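Formate-dependent phosphoribosylglycinamide formyltransferase (Mycobacterium tuberculosis H37Rv, PDB 6KHR) belongs to the ATP-grasp family of enzymes and forms an assembly of two copies of one chain. Local coordinates at residues 46-51 against 334-339; 230-235 against 239-244; 279-284 against 290-295; 320-325 against 329-334. One frame throughout, in Å; residues are numbered along the deposited sequence.

Interaction 1: 46-51 against 334-339; sequences QGLGAE and LGLAVD
The methyl CD1 of Leu48 meets two leucines of 334-339 at once. Toward Leu334 it approaches alongside: the two side chains slide past each other in opposite directions, with Leu48 CD1 3.9 Å from Leu334 CD1. Leu334 CD1 also lies over the root of the other side chain, 4.1 Å from Leu48 CB. Leu336 comes differently. Leu336 and Leu48 reach toward each other, tip to tip, and Leu48 CD1 ends 4.1 Å from Leu336 CD1. In Leu48 the branch carbon CG stands anti to the carbonyl carbon (chi1 -63°), and from there CD1 runs on to the two leucines of 334-339. No hydrogen bond crosses the contact. It is a small patch of 145 Å², made of buried methyl groups.

Both backbones turn out of a helix here through a glycine with positive phi. Gly49 follows helix 36-47 and Gly335 follows helix 325-334, each in a Schellman motif; one of the bonds at the first turn runs from Gly49 N to Gln46 O (3.1 Å). Around the leucines, Leu48 also rests on Ala330 and Arg331, and Leu334 on Val29 of strand 28-32. Leu375 of the second subunit packs on both Leu48 and Leu336, so the cluster reaches into the subunit interface.

Helix 36-47 links strands 28-32 and 51-56, neighbours in a parallel sheet. The arrangement is that of a beta-alpha-beta crossover in the N-terminal alpha/beta region, its helix end packed against the end of helix 325-334.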
loop_
_atom_site.group_PDB
_atom_site.type_symbol
_atom_site.label_atom_id
_atom_site.label_comp_id
_atom_site.label_asym_id
_atom_site.label_seq_id
_atom_site.Cartn_x
_atom_site.Cartn_y
_atom_site.Cartn_z
ATOM N N GLN A 46 -2.782 -2.794 -10.388
ATOM C CA GLN A 46 -2.630 -4.203 -10.720
ATOM C C GLN A 46 -3.422 -5.078 -9.772
ATOM O O GLN A 46 -3.894 -6.144 -10.177
ATOM C CB GLN A 46 -1.156 -4.590 -10.726
ATOM C CG GLN A 46 -0.433 -4.141 -11.988
ATOM C CD GLN A 46 1.066 -4.297 -11.860
ATOM O OE1 GLN A 46 1.564 -4.615 -10.781
ATOM N NE2 GLN A 46 1.796 -4.075 -12.952
ATOM N N GLY A 47 -3.610 -4.625 -8.529
ATOM C CA GLY A 47 -4.505 -5.324 -7.624
ATOM C C GLY A 47 -5.945 -5.314 -8.108
ATOM O O GLY A 47 -6.701 -6.251 -7.837
ATOM N N LEU A 48 -6.344 -4.262 -8.819
ATOM C CA LEU A 48 -7.703 -4.169 -9.329
ATOM C C LEU A 48 -7.845 -4.836 -10.685
ATOM O O LEU A 48 -8.923 -4.766 -11.276
ATOM C CB LEU A 48 -8.141 -2.705 -9.430
ATOM C CG LEU A 48 -8.250 -1.824 -8.186
ATOM C CD1 LEU A 48 -8.435 -0.330 -8.558
ATOM C CD2 LEU A 48 -9.392 -2.280 -7.315
ATOM N N GLY A 49 -6.780 -5.451 -11.195
ATOM C CA GLY A 49 -6.867 -6.261 -12.389
ATOM C C GLY A 49 -6.343 -5.653 -13.669
ATOM O O GLY A 49 -6.544 -6.249 -14.731
ATOM N N ALA A 50 -5.668 -4.514 -13.620
ATOM C CA ALA A 50 -5.286 -3.821 -14.841
ATOM C C ALA A 50 -3.823 -4.057 -15.197
ATOM O O ALA A 50 -2.960 -4.100 -14.320
ATOM C CB ALA A 50 -5.544 -2.319 -14.716
ATOM N N GLU A 51 -3.562 -4.206 -16.493
ATOM C CA GLU A 51 -2.212 -4.112 -17.034
ATOM C C GLU A 51 -1.776 -2.651 -17.073
ATOM O O GLU A 51 -2.552 -1.773 -17.458
ATOM C CB GLU A 51 -2.168 -4.694 -18.445
ATOM C CG GLU A 51 -1.134 -5.780 -18.675
ATOM C CD GLU A 51 -1.074 -6.258 -20.133
ATOM O OE1 GLU A 51 -1.441 -5.486 -21.051
ATOM O OE2 GLU A 51 -0.658 -7.416 -20.358
ATOM N N LEU A 334 -10.051 4.303 -13.039
ATOM C CA LEU A 334 -10.886 3.241 -13.564
ATOM C C LEU A 334 -12.371 3.489 -13.330
ATOM O O LEU A 334 -13.190 2.660 -13.745
ATOM C CB LEU A 334 -10.471 1.895 -12.940
ATOM C CG LEU A 334 -9.062 1.331 -13.198
ATOM C CD1 LEU A 334 -8.879 0.045 -12.423
ATOM C CD2 LEU A 334 -8.772 1.095 -14.684
ATOM N N GLY A 335 -12.737 4.580 -12.657
ATOM C CA GLY A 335 -14.148 4.923 -12.510
ATOM C C GLY A 335 -14.888 4.078 -11.502
ATOM O O GLY A 335 -16.061 3.750 -11.709
ATOM N N LEU A 336 -14.233 3.718 -10.414
ATOM C CA LEU A 336 -14.827 2.896 -9.378
ATOM C C LEU A 336 -15.128 3.736 -8.134
ATOM O O LEU A 336 -14.600 4.837 -7.952
ATOM C CB LEU A 336 -13.888 1.730 -9.036
ATOM C CG LEU A 336 -13.464 0.899 -10.254
ATOM C CD1 LEU A 336 -12.290 -0.027 -9.922
ATOM C CD2 LEU A 336 -14.646 0.097 -10.798
ATOM N N ALA A 337 -15.978 3.187 -7.268
ATOM C CA ALA A 337 -16.376 3.859 -6.039
ATOM C C ALA A 337 -15.200 4.042 -5.086
ATOM O O ALA A 337 -14.254 3.247 -5.060
ATOM C CB ALA A 337 -17.480 3.070 -5.341
ATOM N N VAL A 338 -15.271 5.111 -4.292
ATOM C CA VAL A 338 -14.252 5.406 -3.294
ATOM C C VAL A 338 -14.918 5.900 -2.020
ATOM O O VAL A 338 -16.082 6.296 -2.007
ATOM C CB VAL A 338 -13.219 6.453 -3.776
ATOM C CG1 VAL A 338 -12.363 5.906 -4.902
ATOM C CG2 VAL A 338 -13.908 7.734 -4.196
ATOM N N ASP A 339 -14.152 5.851 -0.935
ATOM C CA ASP A 339 -14.476 6.526 0.308
ATOM C C ASP A 339 -13.189 7.161 0.803
ATOM O O ASP A 339 -12.109 6.885 0.278
ATOM C CB ASP A 339 -15.075 5.573 1.361
ATOM C CG ASP A 339 -14.078 4.493 1.847
ATOM O OD1 ASP A 339 -13.022 4.841 2.421
ATOM O OD2 ASP A 339 -14.371 3.284 1.680
#

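Interaction 2: 230-235 against 239-244; sequences VVCSQG and PLIEFC
Val231 and Glu242 form a hydrogen-bonded pair in the antiparallel beta hairpin of strands 224-235 and 238-252. Their two backbone bonds are nearly straight: Val231 N to Glu242 O, and Glu242 N to Val231 O, both 2.9 Å. Ser233 and Leu240 repeat the pattern two residues closer to the turn, but Ser233 N reaches Leu240 O less directly, with 147° at the hydrogen. Between these pairs, CA-H...O contacts tie the strands further, such as Cys232 CA to Leu240 O (3.3 Å).

Apolar contacts gather on the face carrying Val230, Cys232, Ile241 and Phe243. With CG1 anti to the backbone N (chi1 175°), Ile241 extends CD1 to a point 3.8 Å from both Val230 CG1 and Cys232 SG. Val230 and Phe243 lie side by side, pointing the same way, and CG2 of the valine is 3.9 Å from the ring atom Phe243 CD2. Helix 267-284 covers this face through Ala277, Ala278 and Val281. On the other face Val231 meets Leu328 of helix 325-334, and Ser233 OG bonds to Leu336 O.

Next to the turn the contacts are mixed. Gln234, bent at chi2, swings its amide oxygen OE1 over the proline to 3.4 Å from Pro239 CA, while Leu240 CG packs 3.5 Å from Gly235 N.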
loop_
_atom_site.group_PDB
_atom_site.type_symbol
_atom_site.label_atom_id
_atom_site.label_comp_id
_atom_site.label_asym_id
_atom_site.label_seq_id
_atom_site.Cartn_x
_atom_site.Cartn_y
_atom_site.Cartn_z
ATOM N N VAL A 230 -8.804 15.963 -3.033
ATOM C CA VAL A 230 -10.143 15.821 -3.580
ATOM C C VAL A 230 -10.124 14.690 -4.597
ATOM O O VAL A 230 -9.211 14.592 -5.429
ATOM C CB VAL A 230 -10.631 17.130 -4.218
ATOM C CG1 VAL A 230 -12.020 16.940 -4.705
ATOM C CG2 VAL A 230 -10.557 18.269 -3.224
ATOM N N VAL A 231 -11.129 13.826 -4.511
ATOM C CA VAL A 231 -11.241 12.634 -5.334
ATOM C C VAL A 231 -12.519 12.752 -6.132
ATOM O O VAL A 231 -13.594 12.949 -5.555
ATOM C CB VAL A 231 -11.288 11.352 -4.480
ATOM C CG1 VAL A 231 -11.431 10.108 -5.385
ATOM C CG2 VAL A 231 -10.088 11.267 -3.534
ATOM N N CYS A 232 -12.408 12.602 -7.447
ATOM C CA CYS A 232 -13.555 12.604 -8.345
ATOM C C CYS A 232 -13.571 11.277 -9.083
ATOM O O CYS A 232 -12.649 10.970 -9.849
ATOM C CB CYS A 232 -13.474 13.775 -9.311
ATOM S SG CYS A 232 -13.332 15.307 -8.426
ATOM N N SER A 233 -14.607 10.483 -8.847
ATOM C CA SER A 233 -14.756 9.243 -9.580
ATOM C C SER A 233 -16.222 9.045 -9.908
ATOM O O SER A 233 -17.056 9.938 -9.735
ATOM C CB SER A 233 -14.194 8.054 -8.794
ATOM O OG SER A 233 -14.212 6.891 -9.604
ATOM N N GLN A 234 -16.528 7.865 -10.418
ATOM C CA GLN A 234 -17.895 7.411 -10.557
ATOM C C GLN A 234 -18.137 6.355 -9.485
ATOM O O GLN A 234 -17.236 5.577 -9.153
ATOM C CB GLN A 234 -18.152 6.859 -11.968
ATOM C CG GLN A 234 -19.086 7.742 -12.850
ATOM C CD GLN A 234 -18.410 8.990 -13.438
ATOM O OE1 GLN A 234 -18.699 10.122 -13.037
ATOM N NE2 GLN A 234 -17.528 8.781 -14.409
ATOM N N GLY A 235 -19.324 6.381 -8.895
ATOM C CA GLY A 235 -19.742 5.311 -8.020
ATOM C C GLY A 235 -20.635 4.357 -8.785
ATOM O O GLY A 235 -20.791 4.479 -10.006
ATOM N N PRO A 239 -21.487 10.087 -10.617
ATOM C CA PRO A 239 -20.345 10.888 -10.165
ATOM C C PRO A 239 -20.251 10.952 -8.650
ATOM O O PRO A 239 -21.260 11.058 -7.945
ATOM C CB PRO A 239 -20.615 12.272 -10.765
ATOM C CG PRO A 239 -21.684 12.055 -11.789
ATOM C CD PRO A 239 -22.498 10.909 -11.294
ATOM N N LEU A 240 -19.016 10.870 -8.159
ATOM C CA LEU A 240 -18.686 11.042 -6.756
ATOM C C LEU A 240 -17.675 12.171 -6.627
ATOM O O LEU A 240 -16.766 12.295 -7.456
ATOM C CB LEU A 240 -18.089 9.766 -6.169
ATOM C CG LEU A 240 -18.904 8.477 -6.157
ATOM C CD1 LEU A 240 -18.082 7.362 -5.541
ATOM C CD2 LEU A 240 -20.195 8.678 -5.386
ATOM N N ILE A 241 -17.819 12.997 -5.591
ATOM C CA ILE A 241 -16.747 13.919 -5.227
ATOM C C ILE A 241 -16.520 13.842 -3.715
ATOM O O ILE A 241 -17.379 14.257 -2.930
ATOM C CB ILE A 241 -17.014 15.358 -5.681
ATOM C CG1 ILE A 241 -15.903 16.273 -5.165
ATOM C CG2 ILE A 241 -18.390 15.820 -5.253
ATOM C CD1 ILE A 241 -15.549 17.406 -6.127
ATOM N N GLU A 242 -15.365 13.308 -3.313
ATOM C CA GLU A 242 -15.016 13.054 -1.926
ATOM C C GLU A 242 -13.870 13.953 -1.499
ATOM O O GLU A 242 -12.994 14.292 -2.300
ATOM C CB GLU A 242 -14.584 11.606 -1.718
ATOM C CG GLU A 242 -15.516 10.581 -2.290
ATOM C CD GLU A 242 -16.481 10.077 -1.263
ATOM O OE1 GLU A 242 -17.258 10.900 -0.736
ATOM O OE2 GLU A 242 -16.449 8.865 -0.967
ATOM N N PHE A 243 -13.858 14.301 -0.213
ATOM C CA PHE A 243 -12.789 15.091 0.373
ATOM C C PHE A 243 -12.034 14.267 1.408
ATOM O O PHE A 243 -12.631 13.608 2.257
ATOM C CB PHE A 243 -13.337 16.364 1.013
ATOM C CG PHE A 243 -14.040 17.264 0.046
ATOM C CD1 PHE A 243 -15.374 17.074 -0.252
ATOM C CD2 PHE A 243 -13.360 18.303 -0.569
ATOM C CE1 PHE A 243 -16.024 17.902 -1.150
ATOM C CE2 PHE A 243 -13.998 19.133 -1.455
ATOM C CZ PHE A 243 -15.335 18.937 -1.750
ATOM N N CYS A 244 -10.720 14.314 1.348
ATOM C CA CYS A 244 -10.008 13.685 2.436
ATOM C C CYS A 244 -9.994 14.616 3.649
ATOM O O CYS A 244 -10.413 15.772 3.575
ATOM C CB CYS A 244 -8.618 13.298 1.969
ATOM S SG CYS A 244 -8.737 11.945 0.763
#

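Interaction 3: 279-284 against 290-295; sequences RIVKAL and FGVELM
One face of the Phe290 ring carries Val281, whose methyl CG1 makes a CH-pi contact, 4.3 Å from the ring centroid and 20° off the normal, displaced toward the rim. The second methyl of this valine bears on the root of the ring, with Val281 CG2 3.6 Å from Phe290 CB. Leu284, one helical turn further on, comes up to the ring obliquely and brings its CD1 to 3.7 Å from Phe290 CE2. The ring is thus gripped along one side by two residues of the same helix. Having CG anti to its carbonyl carbon (chi1 -61°) takes the phenyl group across toward that helix.

Val292, two residues along the strand, points to the same side as Phe290 and meets Ile280 and Val281, a turn before Leu284. Its CG2 lies 3.8 Å from Ile280 CG2 and 4.1 Å from Val281 CG2, so Val281 fits between the phenylalanine and the valine and touches both. Every residue that touches is buried, and the contact is wholly apolar.

The surroundings extend the same core. Val281 also packs on Val230 and Cys232 of the neighbouring strand, Val292 on Val306 on the other flank, and Leu284 on Ala124, Cys127 and Thr128 of helix 122-129.

Helix 279-284 runs at 138° to strand 290-295, the axes 9.8 Å apart. The chain leaves the helix, turns back and enters the strand, giving the helix-on-antiparallel-sheet packing of the alpha+beta ATP-grasp fold.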
loop_
_atom_site.group_PDB
_atom_site.type_symbol
_atom_site.label_atom_id
_atom_site.label_comp_id
_atom_site.label_asym_id
_atom_site.label_seq_id
_atom_site.Cartn_x
_atom_site.Cartn_y
_atom_site.Cartn_z
ATOM N N ARG A 279 -14.410 24.061 -5.609
ATOM C CA ARG A 279 -14.686 24.914 -6.763
ATOM C C ARG A 279 -13.546 24.874 -7.781
ATOM O O ARG A 279 -13.797 24.753 -8.979
ATOM C CB ARG A 279 -15.010 26.337 -6.303
ATOM C CG ARG A 279 -16.281 26.384 -5.462
ATOM C CD ARG A 279 -16.724 27.783 -5.057
ATOM N NE ARG A 279 -17.651 28.315 -6.040
ATOM C CZ ARG A 279 -17.270 29.040 -7.082
ATOM N NH1 ARG A 279 -15.986 29.319 -7.247
ATOM N NH2 ARG A 279 -18.162 29.488 -7.957
ATOM N N ILE A 280 -12.289 24.927 -7.346
ATOM C CA ILE A 280 -11.210 24.792 -8.322
ATOM C C ILE A 280 -11.265 23.427 -9.001
ATOM O O ILE A 280 -10.961 23.306 -10.198
ATOM C CB ILE A 280 -9.827 25.046 -7.685
ATOM C CG1 ILE A 280 -8.763 25.179 -8.768
ATOM C CG2 ILE A 280 -9.423 23.922 -6.778
ATOM C CD1 ILE A 280 -8.928 26.407 -9.588
ATOM N N VAL A 281 -11.690 22.381 -8.281
ATOM C CA VAL A 281 -11.648 21.053 -8.876
ATOM C C VAL A 281 -12.746 20.906 -9.916
ATOM O O VAL A 281 -12.522 20.325 -10.988
ATOM C CB VAL A 281 -11.720 19.947 -7.805
ATOM C CG1 VAL A 281 -12.118 18.603 -8.442
ATOM C CG2 VAL A 281 -10.361 19.799 -7.109
ATOM N N LYS A 282 -13.943 21.444 -9.640
ATOM C CA LYS A 282 -15.019 21.348 -10.628
ATOM C C LYS A 282 -14.714 22.173 -11.875
ATOM O O LYS A 282 -15.126 21.792 -12.969
ATOM C CB LYS A 282 -16.364 21.771 -10.033
ATOM C CG LYS A 282 -17.107 20.661 -9.295
ATOM C CD LYS A 282 -18.511 21.107 -8.893
ATOM C CE LYS A 282 -19.338 19.949 -8.338
ATOM N NZ LYS A 282 -20.572 20.415 -7.641
ATOM N N ALA A 283 -13.960 23.267 -11.740
ATOM C CA ALA A 283 -13.562 24.019 -12.923
ATOM C C ALA A 283 -12.626 23.199 -13.800
ATOM O O ALA A 283 -12.701 23.271 -15.031
ATOM C CB ALA A 283 -12.906 25.342 -12.522
ATOM N N LEU A 284 -11.745 22.408 -13.193
ATOM C CA LEU A 284 -10.888 21.547 -14.000
ATOM C C LEU A 284 -11.690 20.426 -14.650
ATOM O O LEU A 284 -11.495 20.129 -15.832
ATOM C CB LEU A 284 -9.745 20.985 -13.151
ATOM C CG LEU A 284 -8.784 22.056 -12.629
ATOM C CD1 LEU A 284 -7.884 21.490 -11.540
ATOM C CD2 LEU A 284 -7.966 22.676 -13.761
ATOM N N PHE A 290 -7.075 15.163 -6.885
ATOM C CA PHE A 290 -6.502 16.495 -6.930
ATOM C C PHE A 290 -6.003 16.858 -5.544
ATOM O O PHE A 290 -6.667 16.576 -4.542
ATOM C CB PHE A 290 -7.532 17.522 -7.425
ATOM C CG PHE A 290 -8.037 17.262 -8.820
ATOM C CD1 PHE A 290 -8.940 16.232 -9.074
ATOM C CD2 PHE A 290 -7.619 18.057 -9.882
ATOM C CE1 PHE A 290 -9.405 15.996 -10.350
ATOM C CE2 PHE A 290 -8.084 17.820 -11.174
ATOM C CZ PHE A 290 -8.979 16.787 -11.402
ATOM N N GLY A 291 -4.808 17.457 -5.493
ATOM C CA GLY A 291 -4.285 18.019 -4.275
ATOM C C GLY A 291 -4.420 19.529 -4.334
ATOM O O GLY A 291 -3.890 20.179 -5.244
ATOM N N VAL A 292 -5.163 20.077 -3.391
ATOM C CA VAL A 292 -5.443 21.507 -3.400
ATOM C C VAL A 292 -4.683 22.117 -2.245
ATOM O O VAL A 292 -4.894 21.738 -1.085
ATOM C CB VAL A 292 -6.942 21.810 -3.296
ATOM C CG1 VAL A 292 -7.151 23.275 -3.019
ATOM C CG2 VAL A 292 -7.626 21.424 -4.554
ATOM N N GLU A 293 -3.809 23.063 -2.560
ATOM C CA GLU A 293 -2.943 23.658 -1.562
ATOM C C GLU A 293 -3.576 24.914 -0.987
ATOM O O GLU A 293 -4.020 25.796 -1.736
ATOM C CB GLU A 293 -1.571 23.952 -2.163
ATOM C CG GLU A 293 -0.759 22.687 -2.410
ATOM C CD GLU A 293 -0.590 21.823 -1.148
ATOM O OE1 GLU A 293 -0.362 20.600 -1.282
ATOM O OE2 GLU A 293 -0.675 22.358 -0.021
ATOM N N LEU A 294 -3.625 24.984 0.345
ATOM C CA LEU A 294 -4.212 26.113 1.054
ATOM C C LEU A 294 -3.288 26.605 2.170
ATOM O O LEU A 294 -2.433 25.881 2.683
ATOM C CB LEU A 294 -5.586 25.763 1.647
ATOM C CG LEU A 294 -6.582 25.039 0.758
ATOM C CD1 LEU A 294 -7.782 24.647 1.583
ATOM C CD2 LEU A 294 -6.983 25.951 -0.358
ATOM N N MET A 295 -3.483 27.872 2.517
ATOM C CA MET A 295 -2.829 28.556 3.623
ATOM C C MET A 295 -3.902 28.991 4.605
ATOM O O MET A 295 -4.932 29.527 4.206
ATOM C CB MET A 295 -2.040 29.777 3.128
ATOM C CG MET A 295 -0.955 29.430 2.127
ATOM S SD MET A 295 -0.140 30.877 1.414
ATOM C CE MET A 295 -1.159 31.202 -0.022
#

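Interaction 4: 320-325 against 329-334; sequences SQRLSV and QARAIL
Leu323 covers one face of the Arg331 guanidinium, its methyl CD1 over the centre and 3.7 Å from Arg331 CZ. This happens at the capped N-terminus of helix 325-334. Ser324 is the N-cap: its side chain caps a backbone N of the first turn, and Glu327 OE1 accepts a hydrogen bond from Ser324 N, consistent with a capping box.

The two side chains cross at about a right angle, with Arg331 extended from CG to NE. Leu323 has a second guanidinium beside it: its CD2 sits 3.8 Å above the plane of the Arg322 group, toward the rim. Leu323 thus lies against both guanidinium groups, with a methyl over a face of each, and their planes stand 81° apart. Arg331 NH1 comes in at the edge of the Arg322 group, 4.0 Å from Arg322 NH2. Both charges have anionic partners, Asp339 for Arg322 and Asp381 of the second subunit for Arg331, and both arginines also bond to Ser380 O of that subunit. These pairs carry the contact into the dimer interface and would offset the nearness of like charges.

The main chain adds the first full helical turn. Gln329 N bonds to Val325 O at 3.0 Å, with 151° at the hydrogen.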
loop_
_atom_site.group_PDB
_atom_site.type_symbol
_atom_site.label_atom_id
_atom_site.label_comp_id
_atom_site.label_asym_id
_atom_site.label_seq_id
_atom_site.Cartn_x
_atom_site.Cartn_y
_atom_site.Cartn_z
ATOM N N SER A 320 -2.514 6.261 7.059
ATOM C CA SER A 320 -3.543 6.904 7.880
ATOM C C SER A 320 -4.955 6.757 7.330
ATOM O O SER A 320 -5.917 6.974 8.079
ATOM C CB SER A 320 -3.238 8.387 8.059
ATOM O OG SER A 320 -2.850 8.960 6.826
ATOM N N GLN A 321 -5.114 6.389 6.066
ATOM C CA GLN A 321 -6.433 6.212 5.476
ATOM C C GLN A 321 -6.650 4.757 5.110
ATOM O O GLN A 321 -5.702 4.056 4.768
ATOM C CB GLN A 321 -6.617 7.055 4.202
ATOM C CG GLN A 321 -6.293 8.517 4.352
ATOM C CD GLN A 321 -6.927 9.362 3.281
ATOM O OE1 GLN A 321 -7.571 10.356 3.585
ATOM N NE2 GLN A 321 -6.750 8.973 2.016
ATOM N N ARG A 322 -7.916 4.320 5.165
ATOM C CA ARG A 322 -8.293 3.031 4.592
ATOM C C ARG A 322 -7.739 2.867 3.175
ATOM O O ARG A 322 -7.097 1.864 2.859
ATOM C CB ARG A 322 -9.817 2.883 4.602
ATOM C CG ARG A 322 -10.309 1.461 4.437
ATOM C CD ARG A 322 -11.842 1.392 4.328
ATOM N NE ARG A 322 -12.294 1.760 2.983
ATOM C CZ ARG A 322 -12.504 0.917 1.966
ATOM N NH1 ARG A 322 -12.309 -0.380 2.084
ATOM N NH2 ARG A 322 -12.922 1.388 0.806
ATOM N N LEU A 323 -7.975 3.843 2.308
ATOM C CA LEU A 323 -7.476 3.832 0.930
ATOM C C LEU A 323 -6.439 4.943 0.768
ATOM O O LEU A 323 -6.736 6.121 0.996
ATOM C CB LEU A 323 -8.620 4.019 -0.067
ATOM C CG LEU A 323 -9.771 3.011 0.076
ATOM C CD1 LEU A 323 -10.849 3.201 -0.978
ATOM C CD2 LEU A 323 -9.233 1.610 -0.010
ATOM N N SER A 324 -5.222 4.567 0.390
ATOM C CA SER A 324 -4.182 5.565 0.224
ATOM C C SER A 324 -4.451 6.405 -1.021
ATOM O O SER A 324 -5.250 6.039 -1.893
ATOM C CB SER A 324 -2.807 4.906 0.116
ATOM O OG SER A 324 -2.708 4.144 -1.074
ATOM N N VAL A 325 -3.755 7.544 -1.099
ATOM C CA VAL A 325 -3.947 8.439 -2.235
ATOM C C VAL A 325 -3.724 7.690 -3.538
ATOM O O VAL A 325 -4.336 8.019 -4.558
ATOM C CB VAL A 325 -3.023 9.670 -2.113
ATOM C CG1 VAL A 325 -1.549 9.248 -2.146
ATOM C CG2 VAL A 325 -3.346 10.703 -3.195
ATOM N N GLN A 329 -6.423 7.006 -6.441
ATOM C CA GLN A 329 -6.251 7.359 -7.842
ATOM C C GLN A 329 -6.293 6.142 -8.756
ATOM O O GLN A 329 -6.678 6.275 -9.921
ATOM C CB GLN A 329 -4.976 8.171 -8.056
ATOM C CG GLN A 329 -3.742 7.574 -7.491
ATOM C CD GLN A 329 -2.548 8.492 -7.641
ATOM O OE1 GLN A 329 -1.415 8.105 -7.339
ATOM N NE2 GLN A 329 -2.793 9.713 -8.111
ATOM N N ALA A 330 -5.962 4.951 -8.260
ATOM C CA ALA A 330 -6.252 3.772 -9.063
ATOM C C ALA A 330 -7.756 3.626 -9.283
ATOM O O ALA A 330 -8.203 3.399 -10.414
ATOM C CB ALA A 330 -5.665 2.518 -8.421
ATOM N N ARG A 331 -8.560 3.797 -8.225
ATOM C CA ARG A 331 -10.011 3.659 -8.394
ATOM C C ARG A 331 -10.601 4.779 -9.251
ATOM O O ARG A 331 -11.496 4.522 -10.072
ATOM C CB ARG A 331 -10.707 3.590 -7.039
ATOM C CG ARG A 331 -10.306 2.379 -6.238
ATOM C CD ARG A 331 -11.211 2.183 -5.022
ATOM N NE ARG A 331 -10.787 1.056 -4.194
ATOM C CZ ARG A 331 -11.559 0.444 -3.299
ATOM N NH1 ARG A 331 -12.812 0.845 -3.107
ATOM N NH2 ARG A 331 -11.079 -0.572 -2.598
ATOM N N ALA A 332 -10.085 6.014 -9.109
ATOM C CA ALA A 332 -10.596 7.149 -9.890
ATOM C C ALA A 332 -10.309 6.986 -11.379
ATOM O O ALA A 332 -11.178 7.247 -12.216
ATOM C CB ALA A 332 -9.988 8.459 -9.384
ATOM N N ILE A 333 -9.084 6.581 -11.727
ATOM C CA ILE A 333 -8.723 6.328 -13.121
ATOM C C ILE A 333 -9.715 5.368 -13.755
ATOM O O ILE A 333 -10.164 5.567 -14.889
ATOM C CB ILE A 333 -7.293 5.768 -13.209
ATOM C CG1 ILE A 333 -6.262 6.858 -12.969
ATOM C CG2 ILE A 333 -7.053 5.072 -14.543
ATOM C CD1 ILE A 333 -4.938 6.288 -12.667
ATOM N N LEU A 334 -10.051 4.303 -13.039
ATOM C CA LEU A 334 -10.886 3.241 -13.564
ATOM C C LEU A 334 -12.371 3.489 -13.330
ATOM O O LEU A 334 -13.190 2.660 -13.745
ATOM C CB LEU A 334 -10.471 1.895 -12.940
ATOM C CG LEU A 334 -9.062 1.331 -13.198
ATOM C CD1 LEU A 334 -8.879 0.045 -12.423
ATOM C CD2 LEU A 334 -8.772 1.095 -14.684
#

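In the fold
Along the chain, interactions 2, 3 and 4 follow one another inside the long loop closed by interaction 1. Interactions 1 and 4 share Leu334 and both touch the second subunit; their centres are about 8 Å apart. The centre of interaction 2 is about 10 Å from that of interaction 4 and about 14 Å from that of interaction 1, and interaction 1 touches both. Interactions 2 and 3 use adjacent strands of the large antiparallel sheet, bonded through Val230 O and Phe290 N. Helices 267-284 and 325-334 pack on opposite faces of hairpin 224-252, and helix 325-334 also meets the N-terminal parallel-sheet region and the second subunit.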